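Local coordinates for protein putative 2,3,4,5-tetrahydropyridine-2-carboxylate N- succinyltransferase (Campylobacter jejuni, PDB 2RIJ) that probably catalyses the succinyl-CoA-dependent conversion of cyclic tetrahydrodipicolinate into acyclic N-succinyl-L-2-amino-6-oxopimelate, a step of lysine biosynthesis, at residues 24-29 with 52-57; 127-132 with 141-146; 20-25 with 59-64; 65-70 with 79-84; 30-35 with 45-50. All blocks are in the same frame, centred on the assembly; numbering follows the deposited sequence. Where two conformers were deposited one is given.

Contact 1. Residues 24-29 with 52-57; sequences KPKAFG and NYEQNF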
# COMPACT_ATOMS: atom_id res chain seq x y z
N LYS A 24 -17.97 44.10 45.72
CA LYS A 24 -17.32 44.80 44.63
C LYS A 24 -17.56 44.03 43.34
O LYS A 24 -17.36 42.82 43.28
CB LYS A 24 -15.83 44.88 44.85
CG LYS A 24 -15.37 45.65 46.06
CD LYS A 24 -13.82 45.68 46.08
CE LYS A 24 -13.30 46.42 47.29
NZ LYS A 24 -11.84 46.74 47.13
N PRO A 25 -18.01 44.71 42.29
CA PRO A 25 -18.10 44.02 41.00
C PRO A 25 -16.75 43.56 40.46
O PRO A 25 -15.72 44.24 40.59
CB PRO A 25 -18.68 45.06 40.05
CG PRO A 25 -19.15 46.16 40.86
CD PRO A 25 -18.48 46.10 42.22
N LYS A 26 -16.77 42.40 39.82
CA LYS A 26 -15.58 41.90 39.16
C LYS A 26 -15.43 42.52 37.77
O LYS A 26 -14.31 42.62 37.27
CB LYS A 26 -15.65 40.39 39.08
CG LYS A 26 -15.82 39.77 40.46
CD LYS A 26 -15.55 38.27 40.49
CE LYS A 26 -15.44 37.75 41.96
NZ LYS A 26 -14.69 38.68 42.89
N ALA A 27 -16.55 42.88 37.14
CA ALA A 27 -16.56 43.55 35.83
C ALA A 27 -17.73 44.49 35.80
O ALA A 27 -18.80 44.19 36.36
CB ALA A 27 -16.70 42.56 34.70
N PHE A 28 -17.54 45.63 35.16
CA PHE A 28 -18.62 46.57 34.96
C PHE A 28 -18.39 47.56 33.82
O PHE A 28 -17.26 47.87 33.41
CB PHE A 28 -18.96 47.33 36.26
CG PHE A 28 -17.94 48.38 36.65
CD1 PHE A 28 -16.81 48.04 37.38
CD2 PHE A 28 -18.13 49.72 36.29
CE1 PHE A 28 -15.87 49.01 37.73
CE2 PHE A 28 -17.19 50.69 36.62
CZ PHE A 28 -16.08 50.34 37.37
N GLY A 29 -19.50 48.09 33.33
CA GLY A 29 -19.50 49.21 32.44
C GLY A 29 -20.90 49.71 32.17
O GLY A 29 -21.87 49.18 32.72
N ASN A 52 -14.44 47.69 32.50
CA ASN A 52 -13.68 47.64 33.73
C ASN A 52 -13.65 46.17 34.16
O ASN A 52 -14.71 45.52 34.21
CB ASN A 52 -14.33 48.51 34.80
CG ASN A 52 -14.31 49.98 34.45
OD1 ASN A 52 -13.32 50.66 34.69
ND2 ASN A 52 -15.41 50.49 33.92
N TYR A 53 -12.46 45.63 34.38
CA TYR A 53 -12.32 44.25 34.89
C TYR A 53 -11.40 44.29 36.09
O TYR A 53 -10.25 44.66 35.96
CB TYR A 53 -11.76 43.30 33.84
CG TYR A 53 -11.63 41.90 34.37
CD1 TYR A 53 -12.77 41.14 34.64
CD2 TYR A 53 -10.40 41.36 34.67
CE1 TYR A 53 -12.66 39.88 35.16
CE2 TYR A 53 -10.30 40.09 35.22
CZ TYR A 53 -11.43 39.37 35.46
OH TYR A 53 -11.36 38.13 36.00
N GLU A 54 -11.91 43.93 37.25
CA GLU A 54 -11.12 43.86 38.49
C GLU A 54 -10.31 45.16 38.73
O GLU A 54 -9.12 45.14 39.06
CB GLU A 54 -10.26 42.58 38.53
CG GLU A 54 -11.09 41.27 38.54
CD GLU A 54 -11.70 40.95 39.91
OE1 GLU A 54 -11.62 41.81 40.81
OE2 GLU A 54 -12.25 39.84 40.08
N GLN A 55 -11.00 46.29 38.61
CA GLN A 55 -10.37 47.60 38.67
C GLN A 55 -11.43 48.66 38.88
O GLN A 55 -12.62 48.40 38.63
CB GLN A 55 -9.65 47.90 37.35
CG GLN A 55 -10.57 48.06 36.17
CD GLN A 55 -9.87 48.06 34.88
OE1 GLN A 55 -10.33 47.46 33.88
NE2 GLN A 55 -8.72 48.74 34.85
N ASN A 56 -11.00 49.85 39.34
CA ASN A 56 -11.86 51.03 39.44
C ASN A 56 -13.09 50.74 40.28
O ASN A 56 -14.20 51.13 39.94
CB ASN A 56 -12.26 51.56 38.05
CG ASN A 56 -11.06 51.92 37.22
OD1 ASN A 56 -10.10 52.39 37.74
ND2 ASN A 56 -11.12 51.66 35.92
N PHE A 57 -12.86 50.09 41.42
CA PHE A 57 -13.97 49.64 42.27
C PHE A 57 -14.70 50.84 42.89
O PHE A 57 -15.90 50.76 43.11
CB PHE A 57 -13.50 48.69 43.35
CG PHE A 57 -12.85 47.44 42.84
CD1 PHE A 57 -13.61 46.43 42.27
CD2 PHE A 57 -11.48 47.27 42.94
CE1 PHE A 57 -13.01 45.28 41.81
CE2 PHE A 57 -10.88 46.11 42.47
CZ PHE A 57 -11.66 45.11 41.91
O HOH W 1 -14.19 45.83 38.54
O HOH W 2 -12.20 38.59 42.37

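Contact 2. Residues 127-132 with 141-146; sequences VCLFED and IYLKLY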
# COMPACT_ATOMS: atom_id res chain seq x y z
N VAL A 127 -24.18 47.84 33.83
CA VAL A 127 -24.09 46.38 33.72
C VAL A 127 -22.90 45.98 34.55
O VAL A 127 -21.83 46.50 34.36
CB VAL A 127 -23.90 45.94 32.25
CG1 VAL A 127 -23.90 44.43 32.12
CG2 VAL A 127 -24.98 46.57 31.35
N CYS A 128 -23.11 45.09 35.51
CA CYS A 128 -21.99 44.56 36.27
C CYS A 128 -22.12 43.08 36.60
O CYS A 128 -23.23 42.54 36.70
CB CYS A 128 -21.70 45.41 37.51
SG CYS A 128 -22.70 45.09 38.94
N LEU A 129 -20.96 42.44 36.73
CA LEU A 129 -20.85 41.06 37.14
C LEU A 129 -20.28 41.01 38.55
O LEU A 129 -19.22 41.59 38.81
CB LEU A 129 -19.96 40.26 36.19
CG LEU A 129 -20.29 40.30 34.71
CD1 LEU A 129 -19.29 39.42 33.91
CD2 LEU A 129 -21.71 39.84 34.50
N PHE A 130 -20.97 40.30 39.43
CA PHE A 130 -20.43 39.99 40.81
C PHE A 130 -19.66 38.67 40.89
O PHE A 130 -18.81 38.50 41.74
CB PHE A 130 -21.55 39.96 41.82
CG PHE A 130 -22.21 41.28 42.02
CD1 PHE A 130 -21.47 42.36 42.46
CD2 PHE A 130 -23.56 41.44 41.78
CE1 PHE A 130 -22.08 43.60 42.62
CE2 PHE A 130 -24.16 42.67 41.95
CZ PHE A 130 -23.42 43.76 42.36
N GLU A 131 -19.99 37.74 40.00
CA GLU A 131 -19.27 36.49 39.87
C GLU A 131 -19.36 36.02 38.43
O GLU A 131 -20.05 36.63 37.62
CB GLU A 131 -19.81 35.42 40.83
CG GLU A 131 -21.31 35.22 40.79
CD GLU A 131 -21.91 34.73 42.12
OE1 GLU A 131 -21.13 34.37 43.02
OE2 GLU A 131 -23.15 34.70 42.25
N ASP A 132 -18.62 34.96 38.11
CA ASP A 132 -18.57 34.39 36.76
C ASP A 132 -19.50 33.18 36.66
O ASP A 132 -19.11 32.06 36.95
CB ASP A 132 -17.13 34.03 36.38
CG ASP A 132 -17.03 33.27 35.06
OD1 ASP A 132 -17.84 33.53 34.14
OD2 ASP A 132 -16.11 32.41 34.95
N ILE A 141 -24.42 39.12 28.69
CA ILE A 141 -23.78 38.40 27.59
C ILE A 141 -22.83 39.35 26.86
O ILE A 141 -21.68 39.00 26.56
CB ILE A 141 -24.80 37.84 26.53
CG1 ILE A 141 -25.70 36.79 27.15
CG2 ILE A 141 -24.02 37.23 25.33
CD1 ILE A 141 -26.94 36.47 26.34
N TYR A 142 -23.30 40.55 26.56
CA TYR A 142 -22.46 41.52 25.84
C TYR A 142 -21.23 41.96 26.66
O TYR A 142 -20.11 42.06 26.11
CB TYR A 142 -23.29 42.70 25.35
CG TYR A 142 -23.86 42.50 23.97
CD1 TYR A 142 -25.04 41.83 23.78
CD2 TYR A 142 -23.15 42.92 22.84
CE1 TYR A 142 -25.54 41.62 22.51
CE2 TYR A 142 -23.65 42.72 21.57
CZ TYR A 142 -24.85 42.08 21.42
OH TYR A 142 -25.37 41.86 20.17
N LEU A 143 -21.40 42.14 27.97
CA LEU A 143 -20.25 42.46 28.82
C LEU A 143 -19.19 41.31 28.77
O LEU A 143 -17.97 41.57 28.69
CB LEU A 143 -20.67 42.74 30.25
CG LEU A 143 -19.57 43.10 31.23
CD1 LEU A 143 -18.68 44.24 30.75
CD2 LEU A 143 -20.22 43.43 32.56
N LYS A 144 -19.64 40.06 28.88
CA LYS A 144 -18.79 38.89 28.75
C LYS A 144 -18.06 38.85 27.38
O LYS A 144 -16.86 38.66 27.33
CB LYS A 144 -19.62 37.63 28.99
CG LYS A 144 -20.05 37.45 30.49
CD LYS A 144 -21.13 36.40 30.69
CE LYS A 144 -21.39 36.12 32.18
NZ LYS A 144 -20.32 35.35 32.81
N LEU A 145 -18.78 39.09 26.30
CA LEU A 145 -18.15 39.08 24.97
C LEU A 145 -17.07 40.14 24.88
O LEU A 145 -16.01 39.89 24.33
CB LEU A 145 -19.18 39.23 23.88
CG LEU A 145 -20.16 38.04 23.70
CD1 LEU A 145 -21.24 38.36 22.66
CD2 LEU A 145 -19.43 36.68 23.38
N TYR A 146 -17.36 41.34 25.40
CA TYR A 146 -16.38 42.40 25.50
C TYR A 146 -15.20 42.04 26.34
O TYR A 146 -14.08 42.38 26.00
CB TYR A 146 -17.02 43.70 26.02
CG TYR A 146 -17.56 44.69 24.99
CD1 TYR A 146 -18.86 44.61 24.49
CD2 TYR A 146 -16.75 45.72 24.49
CE1 TYR A 146 -19.37 45.55 23.56
CE2 TYR A 146 -17.24 46.64 23.59
CZ TYR A 146 -18.55 46.58 23.13
OH TYR A 146 -18.98 47.55 22.25
O HOH W 3 -21.61 36.20 35.47
O HOH W 4 -17.94 36.21 33.53

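Contact 3. Residues 20-25 with 59-64; sequences SGYKKP and SAAIML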
# COMPACT_ATOMS: atom_id res chain seq x y z
N SER A 20 -24.61 46.68 53.82
CA SER A 20 -24.83 45.29 54.16
C SER A 20 -24.91 44.45 52.90
O SER A 20 -25.69 44.74 51.99
CB SER A 20 -26.13 45.14 54.97
OG SER A 20 -26.31 43.80 55.44
N GLY A 21 -24.06 43.43 52.86
CA GLY A 21 -24.00 42.53 51.72
C GLY A 21 -23.33 43.10 50.48
O GLY A 21 -23.26 42.42 49.46
N TYR A 22 -22.82 44.33 50.56
CA TYR A 22 -22.10 44.91 49.42
C TYR A 22 -21.02 43.94 48.91
O TYR A 22 -20.33 43.31 49.71
CB TYR A 22 -21.49 46.27 49.77
CG TYR A 22 -20.91 46.94 48.56
CD1 TYR A 22 -19.60 46.67 48.15
CD2 TYR A 22 -21.66 47.81 47.81
CE1 TYR A 22 -19.07 47.27 46.98
CE2 TYR A 22 -21.14 48.42 46.66
CZ TYR A 22 -19.83 48.15 46.27
OH TYR A 22 -19.35 48.76 45.14
N LYS A 23 -20.95 43.79 47.58
CA LYS A 23 -19.87 43.10 46.90
C LYS A 23 -19.30 44.00 45.81
O LYS A 23 -20.06 44.57 45.04
CB LYS A 23 -20.37 41.84 46.20
CG LYS A 23 -20.33 40.57 47.00
CD LYS A 23 -20.98 39.42 46.21
CE LYS A 23 -19.98 38.48 45.53
NZ LYS A 23 -20.64 37.13 45.24
N LYS A 24 -17.97 44.10 45.72
CA LYS A 24 -17.32 44.80 44.63
C LYS A 24 -17.56 44.03 43.34
O LYS A 24 -17.36 42.82 43.28
CB LYS A 24 -15.83 44.88 44.85
CG LYS A 24 -15.37 45.65 46.06
CD LYS A 24 -13.82 45.68 46.08
CE LYS A 24 -13.30 46.42 47.29
NZ LYS A 24 -11.84 46.74 47.13
N PRO A 25 -18.01 44.71 42.29
CA PRO A 25 -18.10 44.02 41.00
C PRO A 25 -16.75 43.56 40.46
O PRO A 25 -15.72 44.24 40.59
CB PRO A 25 -18.68 45.06 40.05
CG PRO A 25 -19.15 46.16 40.86
CD PRO A 25 -18.48 46.10 42.22
N SER A 59 -15.34 53.69 41.39
CA SER A 59 -16.27 54.14 40.37
C SER A 59 -17.52 53.27 40.33
O SER A 59 -18.62 53.78 40.24
CB SER A 59 -15.58 54.27 38.98
OG SER A 59 -14.44 55.14 39.06
N ALA A 60 -17.35 51.95 40.47
CA ALA A 60 -18.47 51.01 40.51
C ALA A 60 -19.35 51.30 41.75
O ALA A 60 -20.56 51.30 41.67
CB ALA A 60 -17.93 49.57 40.55
N ALA A 61 -18.72 51.61 42.88
CA ALA A 61 -19.42 51.89 44.14
C ALA A 61 -20.32 53.12 43.98
O ALA A 61 -21.47 53.09 44.43
CB ALA A 61 -18.42 52.12 45.27
N ILE A 62 -19.80 54.16 43.31
CA ILE A 62 -20.56 55.40 43.08
C ILE A 62 -21.78 55.09 42.23
O ILE A 62 -22.84 55.56 42.53
CB ILE A 62 -19.70 56.54 42.41
CG1 ILE A 62 -18.55 57.00 43.32
CG2 ILE A 62 -20.58 57.71 42.00
CD1 ILE A 62 -18.97 57.39 44.78
N MSE A 63 -21.64 54.26 41.21
CA MSE A 63 -22.75 53.90 40.31
C MSE A 63 -23.82 53.09 41.01
O MSE A 63 -25.00 53.34 40.88
CB MSE A 63 -22.26 53.06 39.12
CG MSE A 63 -21.37 53.77 38.15
SE MSE A 63 -22.04 55.50 37.54
CE MSE A 63 -23.94 55.09 37.22
N LEU A 64 -23.38 52.07 41.75
CA LEU A 64 -24.30 51.24 42.53
C LEU A 64 -25.03 52.09 43.56
O LEU A 64 -26.25 51.93 43.78
CB LEU A 64 -23.53 50.11 43.22
CG LEU A 64 -23.01 49.06 42.22
CD1 LEU A 64 -22.05 48.11 42.93
CD2 LEU A 64 -24.20 48.32 41.55

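Contact 4. Residues 65-70 with 79-84; sequences EAFMQR and SEFVQT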
# COMPACT_ATOMS: atom_id res chain seq x y z
N GLU A 65 -24.30 53.00 44.21
CA GLU A 65 -24.93 53.91 45.17
C GLU A 65 -25.96 54.88 44.52
O GLU A 65 -26.93 55.24 45.15
CB GLU A 65 -23.87 54.67 45.93
CG GLU A 65 -24.39 55.66 46.96
CD GLU A 65 -25.10 55.01 48.15
OE1 GLU A 65 -25.05 53.77 48.33
OE2 GLU A 65 -25.71 55.78 48.92
N ALA A 66 -25.75 55.29 43.27
CA ALA A 66 -26.72 56.13 42.60
C ALA A 66 -28.10 55.45 42.58
O ALA A 66 -29.12 56.09 42.76
CB ALA A 66 -26.25 56.48 41.20
N PHE A 67 -28.10 54.15 42.35
CA PHE A 67 -29.29 53.35 42.28
C PHE A 67 -29.85 53.12 43.67
O PHE A 67 -31.04 53.32 43.89
CB PHE A 67 -28.99 52.00 41.62
CG PHE A 67 -28.65 52.10 40.15
CD1 PHE A 67 -29.55 52.62 39.25
CD2 PHE A 67 -27.45 51.64 39.68
CE1 PHE A 67 -29.23 52.71 37.91
CE2 PHE A 67 -27.12 51.71 38.30
CZ PHE A 67 -28.02 52.26 37.45
N MSE A 68 -28.99 52.75 44.61
CA MSE A 68 -29.44 52.50 45.97
C MSE A 68 -30.04 53.74 46.60
O MSE A 68 -31.04 53.65 47.31
CB MSE A 68 -28.32 51.96 46.82
CG MSE A 68 -27.94 50.55 46.43
SE MSE A 68 -26.63 49.76 47.65
CE MSE A 68 -24.93 50.57 47.01
N GLN A 69 -29.43 54.89 46.29
CA GLN A 69 -29.85 56.20 46.78
C GLN A 69 -31.30 56.49 46.41
O GLN A 69 -32.02 57.08 47.20
CB GLN A 69 -28.91 57.36 46.32
CG GLN A 69 -28.05 57.94 47.45
N ARG A 70 -31.75 56.05 45.24
CA ARG A 70 -33.17 56.19 44.88
C ARG A 70 -34.03 54.96 45.11
O ARG A 70 -35.09 54.82 44.50
CB ARG A 70 -33.33 56.67 43.44
CG ARG A 70 -32.81 55.78 42.35
CD ARG A 70 -33.06 56.50 41.02
NE ARG A 70 -32.48 55.87 39.85
CZ ARG A 70 -33.01 54.83 39.22
NH1 ARG A 70 -34.17 54.32 39.60
NH2 ARG A 70 -32.39 54.33 38.16
N SER A 79 -25.49 36.88 40.46
CA SER A 79 -24.22 36.89 39.74
C SER A 79 -23.98 38.20 38.99
O SER A 79 -22.86 38.51 38.58
CB SER A 79 -24.14 35.72 38.74
OG SER A 79 -25.27 35.68 37.91
N GLU A 80 -25.03 38.97 38.80
CA GLU A 80 -24.94 40.15 37.97
C GLU A 80 -26.00 41.14 38.37
O GLU A 80 -26.96 40.79 39.08
CB GLU A 80 -25.13 39.76 36.48
CG GLU A 80 -26.54 39.26 36.16
CD GLU A 80 -26.69 38.93 34.69
OE1 GLU A 80 -25.99 38.00 34.23
OE2 GLU A 80 -27.54 39.57 34.03
N PHE A 81 -25.81 42.38 37.94
CA PHE A 81 -26.78 43.46 38.15
C PHE A 81 -26.80 44.34 36.92
O PHE A 81 -25.75 44.75 36.41
CB PHE A 81 -26.49 44.22 39.48
CG PHE A 81 -27.28 45.49 39.64
CD1 PHE A 81 -28.60 45.47 40.06
CD2 PHE A 81 -26.69 46.72 39.39
CE1 PHE A 81 -29.32 46.65 40.22
CE2 PHE A 81 -27.41 47.90 39.54
CZ PHE A 81 -28.73 47.85 39.97
N VAL A 82 -28.02 44.56 36.40
CA VAL A 82 -28.27 45.38 35.23
C VAL A 82 -29.36 46.37 35.57
O VAL A 82 -30.40 46.00 36.10
CB VAL A 82 -28.73 44.51 34.04
CG1 VAL A 82 -29.01 45.34 32.81
CG2 VAL A 82 -27.69 43.40 33.74
N GLN A 83 -29.17 47.64 35.24
CA GLN A 83 -30.20 48.65 35.50
C GLN A 83 -30.09 49.81 34.56
O GLN A 83 -29.00 50.35 34.36
CB GLN A 83 -30.04 49.16 36.94
CG GLN A 83 -31.25 49.90 37.50
CD GLN A 83 -32.39 48.97 37.91
OE1 GLN A 83 -32.22 47.77 38.07
NE2 GLN A 83 -33.55 49.53 38.05
N THR A 84 -31.23 50.26 34.04
CA THR A 84 -31.32 51.45 33.19
C THR A 84 -30.95 52.66 33.98
O THR A 84 -31.39 52.82 35.12
CB THR A 84 -32.79 51.63 32.67
OG1 THR A 84 -33.11 50.54 31.82
CG2 THR A 84 -33.00 52.94 31.90
O HOH W 5 -33.77 52.50 36.09

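Contact 5. Residues 30-35 with 45-50; sequences IARLDR and QASFAL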
# COMPACT_ATOMS: atom_id res chain seq x y z
N ILE A 30 -20.98 50.73 31.34
CA ILE A 30 -22.23 51.31 30.88
C ILE A 30 -22.39 51.07 29.38
O ILE A 30 -21.54 51.45 28.56
CB ILE A 30 -22.30 52.83 31.21
CG1 ILE A 30 -22.25 53.08 32.71
CG2 ILE A 30 -23.58 53.47 30.62
CD1 ILE A 30 -22.07 54.61 33.07
N ALA A 31 -23.52 50.47 29.02
CA ALA A 31 -23.87 50.17 27.66
C ALA A 31 -24.93 51.10 27.08
O ALA A 31 -25.87 51.46 27.77
CB ALA A 31 -24.37 48.74 27.57
N ARG A 32 -24.79 51.47 25.81
CA ARG A 32 -25.88 52.03 25.04
C ARG A 32 -26.60 50.85 24.42
O ARG A 32 -25.98 49.98 23.77
CB ARG A 32 -25.36 52.97 23.94
CG ARG A 32 -26.45 53.62 23.14
CD ARG A 32 -25.94 54.41 21.90
NE ARG A 32 -25.11 53.56 21.03
CZ ARG A 32 -25.58 52.60 20.24
NH1 ARG A 32 -26.86 52.32 20.16
NH2 ARG A 32 -24.73 51.88 19.52
N LEU A 33 -27.92 50.79 24.59
CA LEU A 33 -28.71 49.67 24.12
C LEU A 33 -29.47 49.96 22.82
O LEU A 33 -29.99 51.06 22.62
CB LEU A 33 -29.73 49.23 25.16
CG LEU A 33 -29.23 48.96 26.59
CD1 LEU A 33 -30.47 48.53 27.44
CD2 LEU A 33 -28.10 47.97 26.66
N ASP A 34 -29.56 48.94 21.96
CA ASP A 34 -30.43 48.97 20.81
C ASP A 34 -31.62 48.10 21.16
O ASP A 34 -31.45 46.95 21.52
CB ASP A 34 -29.72 48.42 19.57
CG ASP A 34 -28.56 49.30 19.10
OD1 ASP A 34 -28.79 50.52 18.87
OD2 ASP A 34 -27.43 48.78 18.95
N ARG A 35 -32.83 48.66 21.06
CA ARG A 35 -34.07 47.95 21.41
C ARG A 35 -34.87 47.59 20.16
O ARG A 35 -34.65 48.16 19.10
CB ARG A 35 -34.93 48.84 22.31
CG ARG A 35 -34.23 49.14 23.65
CD ARG A 35 -34.91 50.28 24.38
NE ARG A 35 -34.30 50.47 25.69
CZ ARG A 35 -34.58 49.70 26.74
NH1 ARG A 35 -35.45 48.69 26.62
NH2 ARG A 35 -33.97 49.93 27.89
N GLN A 45 -28.92 44.59 21.15
CA GLN A 45 -27.48 44.78 21.20
C GLN A 45 -27.14 45.75 22.33
O GLN A 45 -27.93 46.64 22.68
CB GLN A 45 -26.96 45.37 19.88
CG GLN A 45 -25.45 45.41 19.80
CD GLN A 45 -24.89 45.82 18.46
OE1 GLN A 45 -23.96 45.18 17.93
NE2 GLN A 45 -25.44 46.91 17.89
N ALA A 46 -25.93 45.61 22.86
CA ALA A 46 -25.37 46.52 23.84
C ALA A 46 -23.96 46.92 23.39
O ALA A 46 -23.20 46.08 22.87
CB ALA A 46 -25.33 45.82 25.18
N SER A 47 -23.64 48.20 23.48
CA SER A 47 -22.32 48.71 23.10
C SER A 47 -21.68 49.44 24.29
O SER A 47 -22.33 50.26 24.94
CB SER A 47 -22.44 49.64 21.88
OG SER A 47 -23.10 48.99 20.78
N PHE A 48 -20.42 49.13 24.56
CA PHE A 48 -19.65 49.76 25.61
C PHE A 48 -18.47 50.47 25.00
O PHE A 48 -17.86 49.96 24.08
CB PHE A 48 -19.09 48.69 26.57
CG PHE A 48 -20.12 47.90 27.32
CD1 PHE A 48 -20.72 46.80 26.75
CD2 PHE A 48 -20.40 48.19 28.64
CE1 PHE A 48 -21.61 46.01 27.42
CE2 PHE A 48 -21.31 47.42 29.35
CZ PHE A 48 -21.91 46.30 28.73
N ALA A 49 -18.09 51.61 25.57
CA ALA A 49 -16.86 52.27 25.17
C ALA A 49 -15.75 52.10 26.19
O ALA A 49 -14.62 52.50 25.92
CB ALA A 49 -17.11 53.78 24.92
N LEU A 50 -16.08 51.50 27.34
CA LEU A 50 -15.13 51.29 28.45
C LEU A 50 -15.55 50.05 29.21
O LEU A 50 -16.72 49.92 29.59
CB LEU A 50 -15.11 52.46 29.43
CG LEU A 50 -14.48 53.80 29.06
CD1 LEU A 50 -14.84 54.87 30.12
CD2 LEU A 50 -12.95 53.67 28.87
O HOH W 6 -18.36 51.83 30.48
O HOH W 7 -19.21 52.50 27.98
O HOH W 8 -25.68 48.77 21.14

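Contact 1. Residues 24-29 with 52-57
Phe28 O is gripped twice by Asn52. The backbone Asn52 N donates to Phe28 O at 3.0 Å, nearly along the C=O axis, while the side-chain Asn52 ND2 reaches Phe28 O at 3.2 Å from above the carbonyl plane. The same amide lies over the Phe28 ring, the two planes 9° apart, and Asn52 CB sits over that ring, 3.6 Å from its centroid. A chi1 of 74° sets Phe28 CG between the backbone N and the carbonyl carbon, on the sheet face shared with Asn52. The amide is held at its other end too, since Asn56 ND2 donates to Asn52 OD1 at 2.7 Å with an almost straight N-H...O angle of 174°, and Asn52 ND2 also donates to Asn108 OD1.

Phe28 and Asn52 form an antiparallel hydrogen-bonded pair, completed by Phe28 N to Asn52 O; Ala27 and Tyr53 form the non-hydrogen-bonded pair beside it. Further out, Glu54 N donates to Lys26 O at 2.7 Å. Lys26 and Glu54 run side by side, their ion pair long at 3.9 Å between Lys26 NZ and Glu54 OE2 but bridged by a water. Lys24 CD lies over the Phe57 ring face, 4.1 Å from the centroid. Lys26 and Ala27 both face Leu129 on the neighbouring strand 124-129, the signature of a classic beta bulge at the start of strand 27-35.

Contact 2. Residues 127-132 with 141-146
Leu129 and Leu143 reach toward each other tip to tip, with Leu129 CG 3.8 Å from Leu143 CD2. The same methyl also meets Val127 CG1 at 3.8 Å, but there the side chains slide past each other in opposite directions. Leu143 has CG anti to the backbone N (chi1 -179°), directed toward the strand. Val127 and Leu129, two apart on the strand, both point toward the helix and both meet Leu143. The axes of strand 127-129 and helix 141-146 approach to 8.9 Å at an angle of 69°.

Lys144 crosses Leu129 obliquely, its CG 4.0 Å from Leu129 CD1, and then bends at its last torsion. Lys144 NZ forms a salt bridge with Asp132 OD1 at 3.4 Å, and a water joins the same two atoms. A second water, bonded to Glu131 O, also accepts from Lys144 NZ, as do Lys133 O and Asn159 O; Asn159 N donates to Asp132 OD1. Several oxygens around a buried ammonium would be expected to stabilise its charge, beside an otherwise aliphatic interface.

Contact 3. Residues 20-25 with 59-64
Pro25 CG rests 3.6 Å from Ala60 CB, the shortest apolar side-chain approach between the loop 20-25 and the helix 59-64. Leu64, one turn further along the helix, meets the proline ring tip to tip, with its CD1 4.1 Å from Pro25 CG. That same methyl lies obliquely against Tyr22, 3.9 Å from Tyr22 CE2, and thus sits between the two loop side chains. Tyr22 has CG anti to its backbone N (chi1 -173°). At the far end of the ring, Tyr22 OH is 3.3 Å from Ala61 CA and 3.5 Å from Ala61 CB.

In the next shell, Leu64 N donates to Ala60 O at 2.9 Å, a helical bond that fixes the spacing of the two residues meeting Pro25. Phe76 meets the Tyr22 ring at about 45°, Cys128 touches Pro25 from strand 124-129, and Ile74 and Phe126 pack on Leu64. No hydrogen bond joins the two segments: the phenol oxygen reaches the main chain at Ala61 CA, while the proline packs on the methyl of Ala60, and the association rests on apolar and van der Waals contact.

Contact 4. Residues 65-70 with 79-84
The aromatic contribution comes from Phe67 and Phe81, which meet as an offset edge-to-face pair. The edge of Phe81 is directed toward the face of Phe67, the centroids lie 5.6 Å apart and the planes are inclined at 72°. The closest atoms are Phe67 CD2 and Phe81 CE2, 3.7 Å apart, and Phe67 CD2 lies in the plane of the Phe81 ring, at its edge. At its own edge the Phe67 ring meets a main-chain carbonyl, with CE1 3.5 Å from Thr84 O.

A CH-pi contact adds Gln83. Its CG stands 3.9 Å from the centroid of Phe67, over the face and 29° off the ring normal, and its CB lies above the rim of the same ring. Gln83 has CG anti to the backbone N (chi1 -163°), which carries this methylene over the ring. It is therefore the aliphatic part of Gln83 that packs here.

The polar group joins Arg70 to Thr84 O, which lies in the plane of the guanidinium, 3.5 Å from Arg70 NH2. A water completes the link, donating to Thr84 O at 2.6 Å and accepting from Arg70 NH2 at 3.1 Å. Arg70 NE has its salt bridge with Asp89 OD1 on helix 87-96.

Phe67 also touches Phe126 of strand 124-129. The arrangement is typical of a two-layer alpha+beta architecture, a helix, here 57-69, packed across one face of an antiparallel sheet.

Contact 5. Residues 30-35 with 45-50
Gln45 can be followed outward along Asp34, the two side chains lying side by side and pointing the same way. Gln45 CB is 3.6 Å from Asp34 OD2; CG remains beside that oxygen at 4.0 Å and CD at 3.9 Å. With CG anti to the backbone N (chi1 -172°) and the chain extended beyond it, Gln45 NE2 donates to Asp34 OD2 at 2.9 Å. Gln45 OE1 is hydrogen-bonded to His211 NE2. Arg32 NH1 holds Asp34 OD1 at 2.9 Å in a salt bridge, and one water joins Asp34 OD2 to Ser47 OG.

On the other face Ala31 CB lies over the Phe48 ring, 3.8 Å from its centroid. Backbone bonds pair Arg32 with Ser47 and Asp34 with Gln45 (Gln45 N to Asp34 O is weak) in the beta hairpin of strands 27-35 and 43-48. Strand 124-129 also pairs with 27-35, helix 138-149 packs against 43-48 through Tyr142 and Tyr146, and the second subunit hydrogen-bonds Arg32 NE through its Lys191 O and Phe48 O through its Lys191 NZ.

How the contacts relate
Contacts 1, 2, 4 and 5 all involve the antiparallel sheet of the N-terminal region, whereas contact 3 attaches the preceding loop to a helix on it. Contacts 1 and 5 use successive parts of strand 27-35 and combine backbone pairing with side-chain packing; contacts 2 and 4 pack helices 138-149 and 57-69 on strands 124-129 and 80-84 through side chains. Contacts 3 and 4 share helix 57-69 and meet where Leu64 touches Phe81. Contacts 2, 3 and 5 are buried: contact 3 is apolar, contact 2 has a salt bridge across it, and in contact 5 an Arg-Asp pair within one strand borders a cross-strand amide-to-carboxylate bond. Contacts 1 and 4 are partly buried. Contact 5 alone has extensive reach to the second subunit.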